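Local coordinates for leucine aminopeptidase A1, chloroplastic (Solanum lycopersicum, PDB 5D8N), which removes N-terminal amino acids, leucine in particular, from peptides as a metal-dependent homohexameric M17 aminopeptidase and takes part in wound signalling and insect defence, at residues K29-K35 / L185-L191; Y121-Q126 / A161-V166; V167-F171 / C210-I214; I49-D55 / A143-T147; F89-Q95 / L108-G112. The protein carries 1 engineered substitution. The contacts are given in a common frame with arbitrary orientation. Numbering follows the deposited sequence.

Interaction 1 of 5, residues K29-K35 / L185-L191; sequences KISIGAK and LESLDIL. With MG (magnesium ion), chain G.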
# COMPACT_ATOMS: atom_id res chain seq x y z
N LYS A 29 -34.76 29.10 22.45
CA LYS A 29 -33.85 30.17 22.83
C LYS A 29 -33.72 30.17 24.35
O LYS A 29 -34.70 30.41 25.05
CB LYS A 29 -34.40 31.52 22.37
CG LYS A 29 -33.43 32.67 22.59
CD LYS A 29 -32.25 32.59 21.64
CE LYS A 29 -32.72 32.49 20.19
NZ LYS A 29 -31.89 31.58 19.36
N ILE A 30 -32.51 30.03 24.85
CA ILE A 30 -32.28 30.10 26.27
C ILE A 30 -32.41 31.55 26.68
O ILE A 30 -31.94 32.45 25.98
CB ILE A 30 -30.88 29.55 26.61
CG1 ILE A 30 -30.80 28.07 26.20
CG2 ILE A 30 -30.60 29.67 28.09
CD1 ILE A 30 -29.39 27.56 26.02
N SER A 31 -33.12 31.79 27.78
CA SER A 31 -33.23 33.11 28.34
C SER A 31 -32.06 33.33 29.30
O SER A 31 -31.95 32.66 30.32
CB SER A 31 -34.57 33.26 29.08
OG SER A 31 -34.69 34.54 29.68
N ILE A 32 -31.16 34.25 28.95
CA ILE A 32 -29.94 34.45 29.74
C ILE A 32 -29.95 35.84 30.35
O ILE A 32 -30.17 36.84 29.66
CB ILE A 32 -28.67 34.33 28.86
CG1 ILE A 32 -28.68 32.99 28.15
CG2 ILE A 32 -27.43 34.49 29.72
CD1 ILE A 32 -27.47 32.76 27.29
N GLY A 33 -29.66 35.91 31.64
CA GLY A 33 -29.60 37.20 32.30
C GLY A 33 -28.60 37.17 33.43
O GLY A 33 -28.28 36.11 33.98
N ALA A 34 -28.05 38.35 33.71
CA ALA A 34 -27.16 38.52 34.85
C ALA A 34 -27.98 39.08 36.02
O ALA A 34 -28.83 39.94 35.79
CB ALA A 34 -26.04 39.47 34.49
N LYS A 35 -27.92 38.39 37.16
CA LYS A 35 -28.75 38.69 38.34
C LYS A 35 -27.86 39.03 39.52
O LYS A 35 -26.74 38.53 39.62
CB LYS A 35 -29.65 37.53 38.76
CG LYS A 35 -30.43 36.83 37.67
CD LYS A 35 -31.51 37.73 37.10
CE LYS A 35 -32.38 36.97 36.11
NZ LYS A 35 -33.28 37.90 35.37
N LEU A 185 -33.14 22.80 28.48
CA LEU A 185 -32.61 24.03 29.09
C LEU A 185 -33.33 25.29 28.60
O LEU A 185 -33.47 25.51 27.41
CB LEU A 185 -31.12 24.17 28.80
CG LEU A 185 -30.46 25.34 29.50
CD1 LEU A 185 -30.65 25.23 31.00
CD2 LEU A 185 -28.98 25.35 29.17
N GLU A 186 -33.90 26.05 29.53
CA GLU A 186 -34.74 27.18 29.16
C GLU A 186 -34.14 28.50 29.62
O GLU A 186 -34.40 29.54 29.03
CB GLU A 186 -36.13 27.04 29.76
CG GLU A 186 -36.98 25.99 29.06
CD GLU A 186 -38.33 25.76 29.74
OE1 GLU A 186 -38.70 26.51 30.68
OE2 GLU A 186 -39.01 24.80 29.32
N SER A 187 -33.45 28.49 30.75
CA SER A 187 -32.90 29.73 31.27
C SER A 187 -31.55 29.54 31.94
O SER A 187 -31.28 28.51 32.54
CB SER A 187 -33.90 30.43 32.20
OG SER A 187 -33.98 29.82 33.48
N LEU A 188 -30.74 30.59 31.90
CA LEU A 188 -29.47 30.65 32.60
C LEU A 188 -29.42 31.98 33.33
O LEU A 188 -29.51 33.04 32.70
CB LEU A 188 -28.32 30.57 31.60
CG LEU A 188 -26.94 31.02 32.10
CD1 LEU A 188 -26.36 30.08 33.14
CD2 LEU A 188 -25.98 31.14 30.94
N ASP A 189 -29.18 31.89 34.64
CA ASP A 189 -28.89 33.05 35.48
C ASP A 189 -27.40 33.06 35.78
O ASP A 189 -26.85 32.10 36.29
CB ASP A 189 -29.69 32.99 36.79
CG ASP A 189 -31.19 33.10 36.56
OD1 ASP A 189 -31.60 33.77 35.58
OD2 ASP A 189 -31.98 32.54 37.35
N ILE A 190 -26.73 34.12 35.37
CA ILE A 190 -25.34 34.30 35.71
C ILE A 190 -25.25 35.19 36.94
O ILE A 190 -25.74 36.32 36.95
CB ILE A 190 -24.60 34.92 34.51
CG1 ILE A 190 -24.71 33.98 33.30
CG2 ILE A 190 -23.13 35.14 34.86
CD1 ILE A 190 -24.16 34.57 32.03
N LEU A 191 -24.55 34.69 37.95
CA LEU A 191 -24.53 35.30 39.27
C LEU A 191 -23.13 35.74 39.67
O LEU A 191 -22.12 35.19 39.22
CB LEU A 191 -25.04 34.31 40.32
CG LEU A 191 -26.37 33.59 40.05
CD1 LEU A 191 -26.71 32.66 41.21
CD2 LEU A 191 -27.49 34.58 39.79
MG MG G . -31.19 37.65 27.66
O HOH W 1 -31.39 35.84 26.46
O HOH W 2 -32.44 34.10 32.87
O HOH W 3 -32.95 37.06 28.67
O HOH W 4 -32.70 38.94 26.52
O HOH W 5 -30.79 39.49 29.39
O HOH W 6 -29.72 38.29 26.71
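Residues 185-191 enter a parallel beta pairing with strand 31-35, the axes 4.6 Å apart and at 11°. Before the strand, Leu185 CD2 meets Ile30 CD1 at 3.9 Å. Glu186 O takes a hydrogen bond from Ser31 N at 2.9 Å. Ser187 lies opposite Ser31, and its CA sits 3.2 Å from Ser31 O in a CA-H...O contact. Its hydroxyl bonds to Asn139. Leu188 bonds through both its N and its O: Leu188 N to Ser31 O (2.9 Å) and Gly33 N to Leu188 O (3.1 Å). Its CD2 packs on Ile32 CG2 at 3.8 Å. The Asp189 carboxylate bonds to Trp42; water 2 lies 2.9 Å from Asp189 OD1 and 3.0 Å from Ser31 O. Ile190 repeats the ladder, Ile190 N to Gly33 O at 2.9 Å and Lys35 N to Ile190 O at 3.0 Å. Leu191 CD2 touches Lys35 CB at 3.8 Å. Magnesium binds Ile32 O at 2.4 Å and five waters, away from the catalytic metal site. Strand 31-35 edges the mixed sheet of an alpha/beta domain; strand 139-144 flanks 187-191. Ile32 and Leu188 face helix 152-170, and Ile32 and Ala34 touch helix 197-221.

Interaction 2 of 5, residues Y121-Q126 / A161-V166; sequences YHSLGQ and AIATGV
This is a close glycine-to-glycine helix crossing in the N-terminal domain of the M17 family, a domain of the macro clan. Build both segments as regular alpha helix, 121-126 within helix 119-134 and 161-166 within helix 152-170. The segment axes cross at -43° and approach to 6.4 Å. Gly125 and Gly165 mark the crossing point, with their CA atoms 3.9 Å apart. Each glycine leaves a hollow that the other backbone fills. A CB on Gly125 would clash with Ile162 O, and one on Gly165 with His122 O. Backbone therefore meets backbone: Gly165 CA lies 3.4 Å from His122 O and Gly125 CA 3.6 Å from Ile162 O, both as CA-H...O contacts. Small and branched side chains close the ends. At one end, Tyr121 CB rests on Ala161 CB at 3.6 Å, while the chi1 m rotamer leads the ring away. Leu124, chi1 t, sets CD2 4.0 Å from Ile162 CD1; both leucine and isoleucine also touch Val142 of strand 139-144. His122 is m, and its ring comes back beside Ala161 and Thr164, with CD2 3.9 Å from Thr164 CG2. Thr164 OG1 bonds to Ser160 O in its own helix. Past the glycines, Val166 CG2, with chi1 t, sits 3.4 Å from Gly125 O. The His122 ring presents its edge to Ala161 O, with His122 CD2 at 3.3 Å from that oxygen.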
# COMPACT_ATOMS: atom_id res chain seq x y z
N TYR A 121 -13.66 30.01 30.84
CA TYR A 121 -15.05 30.33 31.13
C TYR A 121 -16.00 29.75 30.08
O TYR A 121 -17.06 29.23 30.45
CB TYR A 121 -15.25 31.83 31.27
CG TYR A 121 -14.40 32.43 32.36
CD1 TYR A 121 -14.46 31.93 33.66
CD2 TYR A 121 -13.36 33.29 32.04
CE1 TYR A 121 -13.64 32.40 34.66
CE2 TYR A 121 -12.52 33.78 33.03
CZ TYR A 121 -12.67 33.32 34.33
OH TYR A 121 -11.85 33.77 35.34
N HIS A 122 -15.52 29.65 28.83
CA HIS A 122 -16.18 28.79 27.85
C HIS A 122 -16.34 27.36 28.36
O HIS A 122 -17.43 26.79 28.28
CB HIS A 122 -15.40 28.72 26.55
CG HIS A 122 -15.38 30.01 25.81
ND1 HIS A 122 -14.45 30.29 24.84
CD2 HIS A 122 -16.23 31.06 25.84
CE1 HIS A 122 -14.74 31.45 24.27
NE2 HIS A 122 -15.80 31.95 24.88
N SER A 123 -15.27 26.78 28.88
CA SER A 123 -15.34 25.41 29.40
C SER A 123 -16.34 25.30 30.55
O SER A 123 -17.00 24.28 30.70
CB SER A 123 -13.95 24.93 29.87
OG SER A 123 -13.14 24.78 28.72
N LEU A 124 -16.26 26.27 31.47
CA LEU A 124 -17.17 26.29 32.60
C LEU A 124 -18.59 26.24 32.08
O LEU A 124 -19.39 25.42 32.53
CB LEU A 124 -16.95 27.53 33.47
CG LEU A 124 -17.96 27.74 34.59
CD1 LEU A 124 -17.98 26.56 35.54
CD2 LEU A 124 -17.64 29.00 35.37
N GLY A 125 -18.92 27.09 31.13
CA GLY A 125 -20.25 27.08 30.55
C GLY A 125 -20.60 25.73 29.92
O GLY A 125 -21.76 25.29 30.03
N GLN A 126 -19.68 25.18 29.11
CA GLN A 126 -19.88 23.88 28.50
C GLN A 126 -20.18 22.84 29.58
O GLN A 126 -21.03 21.98 29.40
CB GLN A 126 -18.66 23.44 27.68
CG GLN A 126 -18.40 24.26 26.43
CD GLN A 126 -17.00 24.10 25.83
OE1 GLN A 126 -16.24 23.17 26.14
NE2 GLN A 126 -16.63 25.06 24.99
N ALA A 161 -18.50 34.86 28.26
CA ALA A 161 -17.85 33.61 27.93
C ALA A 161 -18.56 32.41 28.56
O ALA A 161 -18.74 31.39 27.90
CB ALA A 161 -16.39 33.63 28.38
N ILE A 162 -19.06 32.56 29.78
CA ILE A 162 -19.90 31.53 30.40
C ILE A 162 -21.16 31.30 29.57
O ILE A 162 -21.52 30.15 29.27
CB ILE A 162 -20.28 31.91 31.83
CG1 ILE A 162 -19.08 31.76 32.78
CG2 ILE A 162 -21.45 31.08 32.35
CD1 ILE A 162 -19.24 32.49 34.11
N ALA A 163 -21.80 32.39 29.15
CA ALA A 163 -23.00 32.33 28.34
C ALA A 163 -22.72 31.58 27.05
O ALA A 163 -23.52 30.74 26.65
CB ALA A 163 -23.52 33.74 28.04
N THR A 164 -21.63 31.92 26.39
CA THR A 164 -21.21 31.27 25.15
C THR A 164 -21.06 29.76 25.38
O THR A 164 -21.61 28.94 24.63
CB THR A 164 -19.88 31.87 24.66
OG1 THR A 164 -20.06 33.25 24.29
CG2 THR A 164 -19.32 31.10 23.53
N GLY A 165 -20.40 29.39 26.47
CA GLY A 165 -20.19 27.96 26.75
C GLY A 165 -21.50 27.21 26.96
O GLY A 165 -21.68 26.08 26.52
N VAL A 166 -22.44 27.85 27.65
CA VAL A 166 -23.74 27.21 27.90
C VAL A 166 -24.52 27.05 26.58
O VAL A 166 -25.12 26.02 26.36
CB VAL A 166 -24.56 28.00 28.92
CG1 VAL A 166 -25.97 27.43 29.02
CG2 VAL A 166 -23.87 27.96 30.27

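Interaction 3 of 5, residues V167-F171 / C210-I214; sequences VLGSF and CAGVI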
# COMPACT_ATOMS: atom_id res chain seq x y z
N VAL A 167 -24.55 28.10 25.76
CA VAL A 167 -25.35 28.10 24.54
C VAL A 167 -24.78 27.08 23.56
O VAL A 167 -25.49 26.21 23.08
CB VAL A 167 -25.41 29.51 23.89
CG1 VAL A 167 -26.09 29.46 22.52
CG2 VAL A 167 -26.19 30.48 24.76
N LEU A 168 -23.47 27.12 23.36
CA LEU A 168 -22.86 26.22 22.40
C LEU A 168 -22.84 24.80 22.95
O LEU A 168 -23.05 23.86 22.22
CB LEU A 168 -21.43 26.66 22.11
CG LEU A 168 -21.32 28.01 21.43
CD1 LEU A 168 -19.83 28.28 21.12
CD2 LEU A 168 -22.14 27.98 20.16
N GLY A 169 -22.71 24.65 24.27
CA GLY A 169 -22.69 23.34 24.89
C GLY A 169 -24.05 22.68 24.88
O GLY A 169 -24.11 21.45 24.89
N SER A 170 -25.12 23.47 24.79
CA SER A 170 -26.48 22.93 24.76
C SER A 170 -26.95 22.57 23.37
O SER A 170 -28.00 21.96 23.23
CB SER A 170 -27.48 23.95 25.32
OG SER A 170 -27.16 24.19 26.68
N PHE A 171 -26.21 22.99 22.34
CA PHE A 171 -26.64 22.72 20.97
C PHE A 171 -26.56 21.23 20.68
O PHE A 171 -25.55 20.60 20.95
CB PHE A 171 -25.77 23.49 19.99
CG PHE A 171 -25.96 23.08 18.56
CD1 PHE A 171 -27.14 23.38 17.89
CD2 PHE A 171 -24.99 22.36 17.91
CE1 PHE A 171 -27.28 23.09 16.55
CE2 PHE A 171 -25.15 22.02 16.58
CZ PHE A 171 -26.28 22.43 15.89
N CYS A 210 -22.82 33.34 18.99
CA CYS A 210 -23.24 31.93 19.07
C CYS A 210 -24.19 31.57 17.95
O CYS A 210 -24.14 30.46 17.43
CB CYS A 210 -23.87 31.58 20.42
SG CYS A 210 -22.70 31.59 21.81
N ALA A 211 -25.12 32.46 17.60
CA ALA A 211 -26.07 32.11 16.55
C ALA A 211 -25.35 31.92 15.22
O ALA A 211 -25.73 31.06 14.41
CB ALA A 211 -27.17 33.17 16.45
N GLY A 212 -24.29 32.69 15.00
CA GLY A 212 -23.41 32.45 13.88
C GLY A 212 -22.62 31.15 13.96
O GLY A 212 -22.51 30.43 12.99
N VAL A 213 -22.09 30.83 15.13
CA VAL A 213 -21.36 29.58 15.32
C VAL A 213 -22.26 28.37 15.04
O VAL A 213 -21.89 27.42 14.35
CB VAL A 213 -20.78 29.50 16.73
CG1 VAL A 213 -20.17 28.13 16.98
CG2 VAL A 213 -19.71 30.57 16.94
N ILE A 214 -23.48 28.44 15.56
CA ILE A 214 -24.45 27.36 15.40
C ILE A 214 -24.91 27.18 13.96
O ILE A 214 -24.95 26.06 13.47
CB ILE A 214 -25.64 27.57 16.34
CG1 ILE A 214 -25.19 27.21 17.76
CG2 ILE A 214 -26.83 26.69 15.93
CD1 ILE A 214 -26.17 27.63 18.83
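Val167 and Leu168 of helix 152-170, and Phe171 just after it, meet three side chains of helix 197-221. Val167 is t, which carries its CG1 to 3.7 Å from Cys210 CB and 4.1 Å from Ile214 CD1. The CA-to-CB bond of Leu168 points sideways to the other segment. Its m,t rotamer extends the chain across the gap, so that CG lies 3.9 Å from Cys210 SG. Leu168 CD2 then reaches Val213 CG1 at 3.7 Å and Ile214 CG1 at 4.0 Å. Ile214, in the m,t rotamer, stretches between Val167 and Leu168. Phe171 follows the last helical turn with a t chi1, and its CE1 meets Ile214 CG2 at 3.7 Å. The ring also touches Arg217 and Glu218 further along helix 197-221. Cys210, chi1 m, sets SG beside Leu168 and Thr164. The contact joins helix 152-170 to the long helix 197-221, away from the catalytic metal site. Its cross-segment contacts are apolar, so fit of shape and hydrophobic burial, rather than directed bonds, hold the two segments together.

Interaction 4 of 5, residues I49-D55 / A143-T147; sequences IGATEND and ALAST
A parallel beta pairing in the N-terminal, macro-clan domain joins strand 46-52 to strand 139-144. Set Ile49 beside Ala143 (CA-CA 5.0 Å) and Gly50 beside Leu144 (4.7 Å), both strands extended. Ile49, in the m,t rotamer, brings CG2 to 3.9 Å from Ala145 CB, and its CA lies 3.3 Å from Ala143 O. Gly50 makes both backbone bonds: Gly50 N to Ala143 O, and Ala145 N to Gly50 O, each 2.9 Å. Ala51 CB rests 4.1 Å from Ala145 CB. Here the strands part. Thr52 OG1, chi1 p, accepts from Asp55 N at 3.0 Å, an ST motif, and Thr52 N gives 2.8 Å to Asp55 OD2. A 3-10 segment begins at Asn54. Asp55, chi1 m, points back at the other segment. Water 7 bridges Gly50 O (2.9 Å), Asp55 OD2 (2.6 Å) and Ser146 N (2.9 Å). Ser146, chi1 p, closes the gap by donating from OG to Asp55 OD1 at 2.7 Å.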
# COMPACT_ATOMS: atom_id res chain seq x y z
N ILE A 49 -20.83 25.86 39.82
CA ILE A 49 -19.83 26.76 40.38
C ILE A 49 -18.43 26.43 39.88
O ILE A 49 -17.95 25.30 40.00
CB ILE A 49 -19.81 26.65 41.91
CG1 ILE A 49 -21.17 27.11 42.44
CG2 ILE A 49 -18.69 27.52 42.48
CD1 ILE A 49 -21.46 26.55 43.82
N GLY A 50 -17.78 27.44 39.31
CA GLY A 50 -16.45 27.27 38.74
C GLY A 50 -15.43 27.55 39.82
O GLY A 50 -15.46 28.64 40.40
N ALA A 51 -14.60 26.55 40.14
CA ALA A 51 -13.63 26.67 41.21
C ALA A 51 -12.25 26.32 40.69
O ALA A 51 -12.05 25.21 40.18
CB ALA A 51 -14.00 25.79 42.40
N THR A 52 -11.29 27.17 41.03
CA THR A 52 -9.88 26.91 40.76
C THR A 52 -9.39 25.94 41.82
O THR A 52 -10.04 25.78 42.86
CB THR A 52 -9.02 28.20 40.85
OG1 THR A 52 -9.06 28.72 42.18
CG2 THR A 52 -9.53 29.30 39.89
N GLU A 53 -8.16 25.46 41.66
CA GLU A 53 -7.49 24.64 42.67
C GLU A 53 -7.33 25.39 43.97
O GLU A 53 -7.64 24.86 45.03
CB GLU A 53 -6.14 24.11 42.19
CG GLU A 53 -6.28 23.27 40.94
CD GLU A 53 -5.01 22.56 40.52
OE1 GLU A 53 -4.77 22.44 39.31
OE2 GLU A 53 -4.37 21.96 41.40
N ASN A 54 -6.97 26.67 43.89
CA ASN A 54 -6.84 27.48 45.09
C ASN A 54 -8.18 27.70 45.80
O ASN A 54 -8.22 27.76 47.04
CB ASN A 54 -6.20 28.83 44.75
CG ASN A 54 -4.72 28.73 44.40
OD1 ASN A 54 -4.05 27.72 44.62
ND2 ASN A 54 -4.20 29.83 43.88
N ASP A 55 -9.26 27.86 45.04
CA ASP A 55 -10.61 27.97 45.60
C ASP A 55 -11.02 26.76 46.45
O ASP A 55 -11.92 26.87 47.27
CB ASP A 55 -11.67 28.10 44.50
CG ASP A 55 -11.56 29.38 43.71
OD1 ASP A 55 -11.02 30.38 44.23
OD2 ASP A 55 -12.09 29.41 42.57
N ALA A 143 -21.98 30.50 38.61
CA ALA A 143 -21.18 31.48 39.34
C ALA A 143 -19.73 31.03 39.48
O ALA A 143 -19.43 29.84 39.37
CB ALA A 143 -21.80 31.65 40.72
N LEU A 144 -18.83 31.96 39.78
CA LEU A 144 -17.46 31.64 40.18
C LEU A 144 -17.34 31.55 41.69
O LEU A 144 -17.97 32.31 42.40
CB LEU A 144 -16.46 32.71 39.70
CG LEU A 144 -16.50 32.97 38.20
CD1 LEU A 144 -15.45 33.99 37.80
CD2 LEU A 144 -16.28 31.67 37.43
N ALA A 145 -16.53 30.63 42.18
CA ALA A 145 -16.34 30.51 43.62
C ALA A 145 -15.64 31.75 44.14
O ALA A 145 -15.84 32.13 45.30
CB ALA A 145 -15.55 29.28 43.98
N SER A 146 -14.82 32.39 43.31
CA SER A 146 -14.21 33.64 43.73
C SER A 146 -14.08 34.65 42.59
O SER A 146 -13.67 34.33 41.47
CB SER A 146 -12.85 33.42 44.41
OG SER A 146 -11.93 32.82 43.52
N THR A 147 -14.50 35.87 42.91
CA THR A 147 -14.31 37.05 42.05
C THR A 147 -13.39 38.12 42.66
O THR A 147 -13.31 39.22 42.12
CB THR A 147 -15.69 37.69 41.76
OG1 THR A 147 -16.35 38.03 42.99
CG2 THR A 147 -16.59 36.70 40.97
O HOH W 7 -13.72 30.84 41.11

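Interaction 5 of 5, residues F89-Q95 / L108-G112; sequences FSGKSGQ and LVGLG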
# COMPACT_ATOMS: atom_id res chain seq x y z
N PHE A 89 -12.01 15.46 44.19
CA PHE A 89 -12.15 16.72 43.44
C PHE A 89 -11.35 17.78 44.18
O PHE A 89 -11.59 18.01 45.36
CB PHE A 89 -13.62 17.16 43.38
CG PHE A 89 -13.84 18.47 42.67
CD1 PHE A 89 -13.92 18.52 41.29
CD2 PHE A 89 -14.00 19.64 43.37
CE1 PHE A 89 -14.09 19.73 40.63
CE2 PHE A 89 -14.11 20.86 42.72
CZ PHE A 89 -14.19 20.91 41.34
N SER A 90 -10.36 18.37 43.52
CA SER A 90 -9.56 19.44 44.12
C SER A 90 -9.51 20.65 43.18
O SER A 90 -8.67 21.54 43.33
CB SER A 90 -8.14 18.94 44.40
OG SER A 90 -7.52 18.53 43.20
N GLY A 91 -10.44 20.71 42.22
CA GLY A 91 -10.57 21.88 41.36
C GLY A 91 -9.66 21.88 40.15
O GLY A 91 -9.51 22.91 39.50
N LYS A 92 -9.09 20.72 39.82
CA LYS A 92 -8.25 20.61 38.63
C LYS A 92 -9.09 20.73 37.36
O LYS A 92 -10.28 20.39 37.36
CB LYS A 92 -7.45 19.30 38.61
CG LYS A 92 -6.44 19.19 39.75
CD LYS A 92 -5.68 17.87 39.69
CE LYS A 92 -4.63 17.78 40.79
NZ LYS A 92 -4.03 16.42 40.86
N SER A 93 -8.45 21.16 36.29
CA SER A 93 -9.12 21.41 35.02
C SER A 93 -9.75 20.14 34.46
O SER A 93 -9.17 19.07 34.61
CB SER A 93 -8.13 22.05 34.05
OG SER A 93 -8.81 22.32 32.85
N GLY A 94 -11.03 20.20 34.11
CA GLY A 94 -11.79 19.01 33.70
C GLY A 94 -12.49 18.23 34.82
O GLY A 94 -13.26 17.30 34.57
N GLN A 95 -12.16 18.49 36.08
CA GLN A 95 -12.75 17.71 37.16
C GLN A 95 -14.15 18.26 37.39
O GLN A 95 -14.41 19.44 37.22
CB GLN A 95 -11.92 17.84 38.43
CG GLN A 95 -10.63 17.04 38.42
CD GLN A 95 -9.96 17.02 39.78
OE1 GLN A 95 -10.17 17.91 40.60
NE2 GLN A 95 -9.15 16.01 40.03
N LEU A 108 -19.79 21.35 41.06
CA LEU A 108 -18.53 22.08 41.10
C LEU A 108 -17.71 21.70 39.88
O LEU A 108 -17.61 20.53 39.55
CB LEU A 108 -17.74 21.72 42.35
CG LEU A 108 -18.50 21.84 43.68
CD1 LEU A 108 -17.50 21.54 44.79
CD2 LEU A 108 -19.08 23.24 43.86
N VAL A 109 -17.16 22.69 39.21
CA VAL A 109 -16.40 22.48 37.98
C VAL A 109 -15.00 23.03 38.16
O VAL A 109 -14.83 24.20 38.51
CB VAL A 109 -17.05 23.23 36.81
CG1 VAL A 109 -16.24 23.04 35.54
CG2 VAL A 109 -18.47 22.72 36.60
N GLY A 110 -14.00 22.19 37.91
CA GLY A 110 -12.61 22.56 38.14
C GLY A 110 -12.12 23.50 37.07
O GLY A 110 -12.32 23.25 35.90
N LEU A 111 -11.51 24.61 37.47
CA LEU A 111 -10.90 25.54 36.51
C LEU A 111 -9.38 25.39 36.41
O LEU A 111 -8.73 26.13 35.66
CB LEU A 111 -11.27 26.96 36.90
CG LEU A 111 -12.77 27.25 36.92
CD1 LEU A 111 -13.08 28.66 37.43
CD2 LEU A 111 -13.37 27.06 35.54
N GLY A 112 -8.79 24.56 37.27
CA GLY A 112 -7.35 24.39 37.32
C GLY A 112 -6.66 25.55 38.00
O GLY A 112 -7.24 26.22 38.84
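Two backbone hydrogen bonds fasten the glycine-rich loop 89-95 to strand 108-112, in the sheet of the N-terminal, macro-clan domain. Gly110 N gives to Gln95 O at 2.9 Å, nearly straight at 167°. Gly112 N gives to Gly91 O, also at 2.9 Å but more bent, at 149°. The loop is held in shape from within. Gln95 OE1 accepts from Ser90 N at 3.0 Å and from Lys92 N at 3.1 Å. Lys92 to Gln95 is a type II beta turn, closed by Gln95 N to Lys92 O at 3.0 Å. Gly94 takes the positive phi of its third position, and Gly91 has a positive phi. Gly110 is the point of closest fit. Gly110 CA is 3.3 Å from Lys92 O in a CA-H...O contact, and a CB there would collide with that oxygen. Gly91 and Gly110 can thus bring their CA atoms to 3.9 Å. Gly112 has a positive phi, and its N lies 3.6 Å from Ser93 N. Farther out, Phe89 points its ring at the strand. Phe89 CE2 is 3.7 Å from Leu108 CB, and the ring edge faces Gly110 N, with CZ 3.7 Å away. Phe89 also touches Met56. The loop links helix 79-86 to strand 96-101, which pairs antiparallel with strand 104-112. On its other edge, strand 104-112 bonds to strand 46-52, while Val109 packs on helix 119-134 and Leu108 on helix 79-86.

Overall arrangement
Interactions 1, 4 and 5 all reach one mixed sheet, and interactions 2 and 3 share helix 152-170. Interactions 4 and 5, with centres 9 Å apart, meet through adjacent strands: Ala51 O to Leu111 N and Ile49 O to Val109 N, both 2.8 Å, are probable hydrogen bonds. Interaction 2 packs against this sheet, with Leu124 CD1 3.6 Å from Gly50 CA and Leu188 CD2 3.9 Å from Val166 CG2. Interaction 3 adds helix 197-221; Thr164 CA lies 3.7 Å from Cys210 SG, and Ile32 CD1 3.6 Å from Val167 CG2. The magnesium of interaction 1 is about 9 Å from the Val167 side chain. All five contacts lie away from the active site.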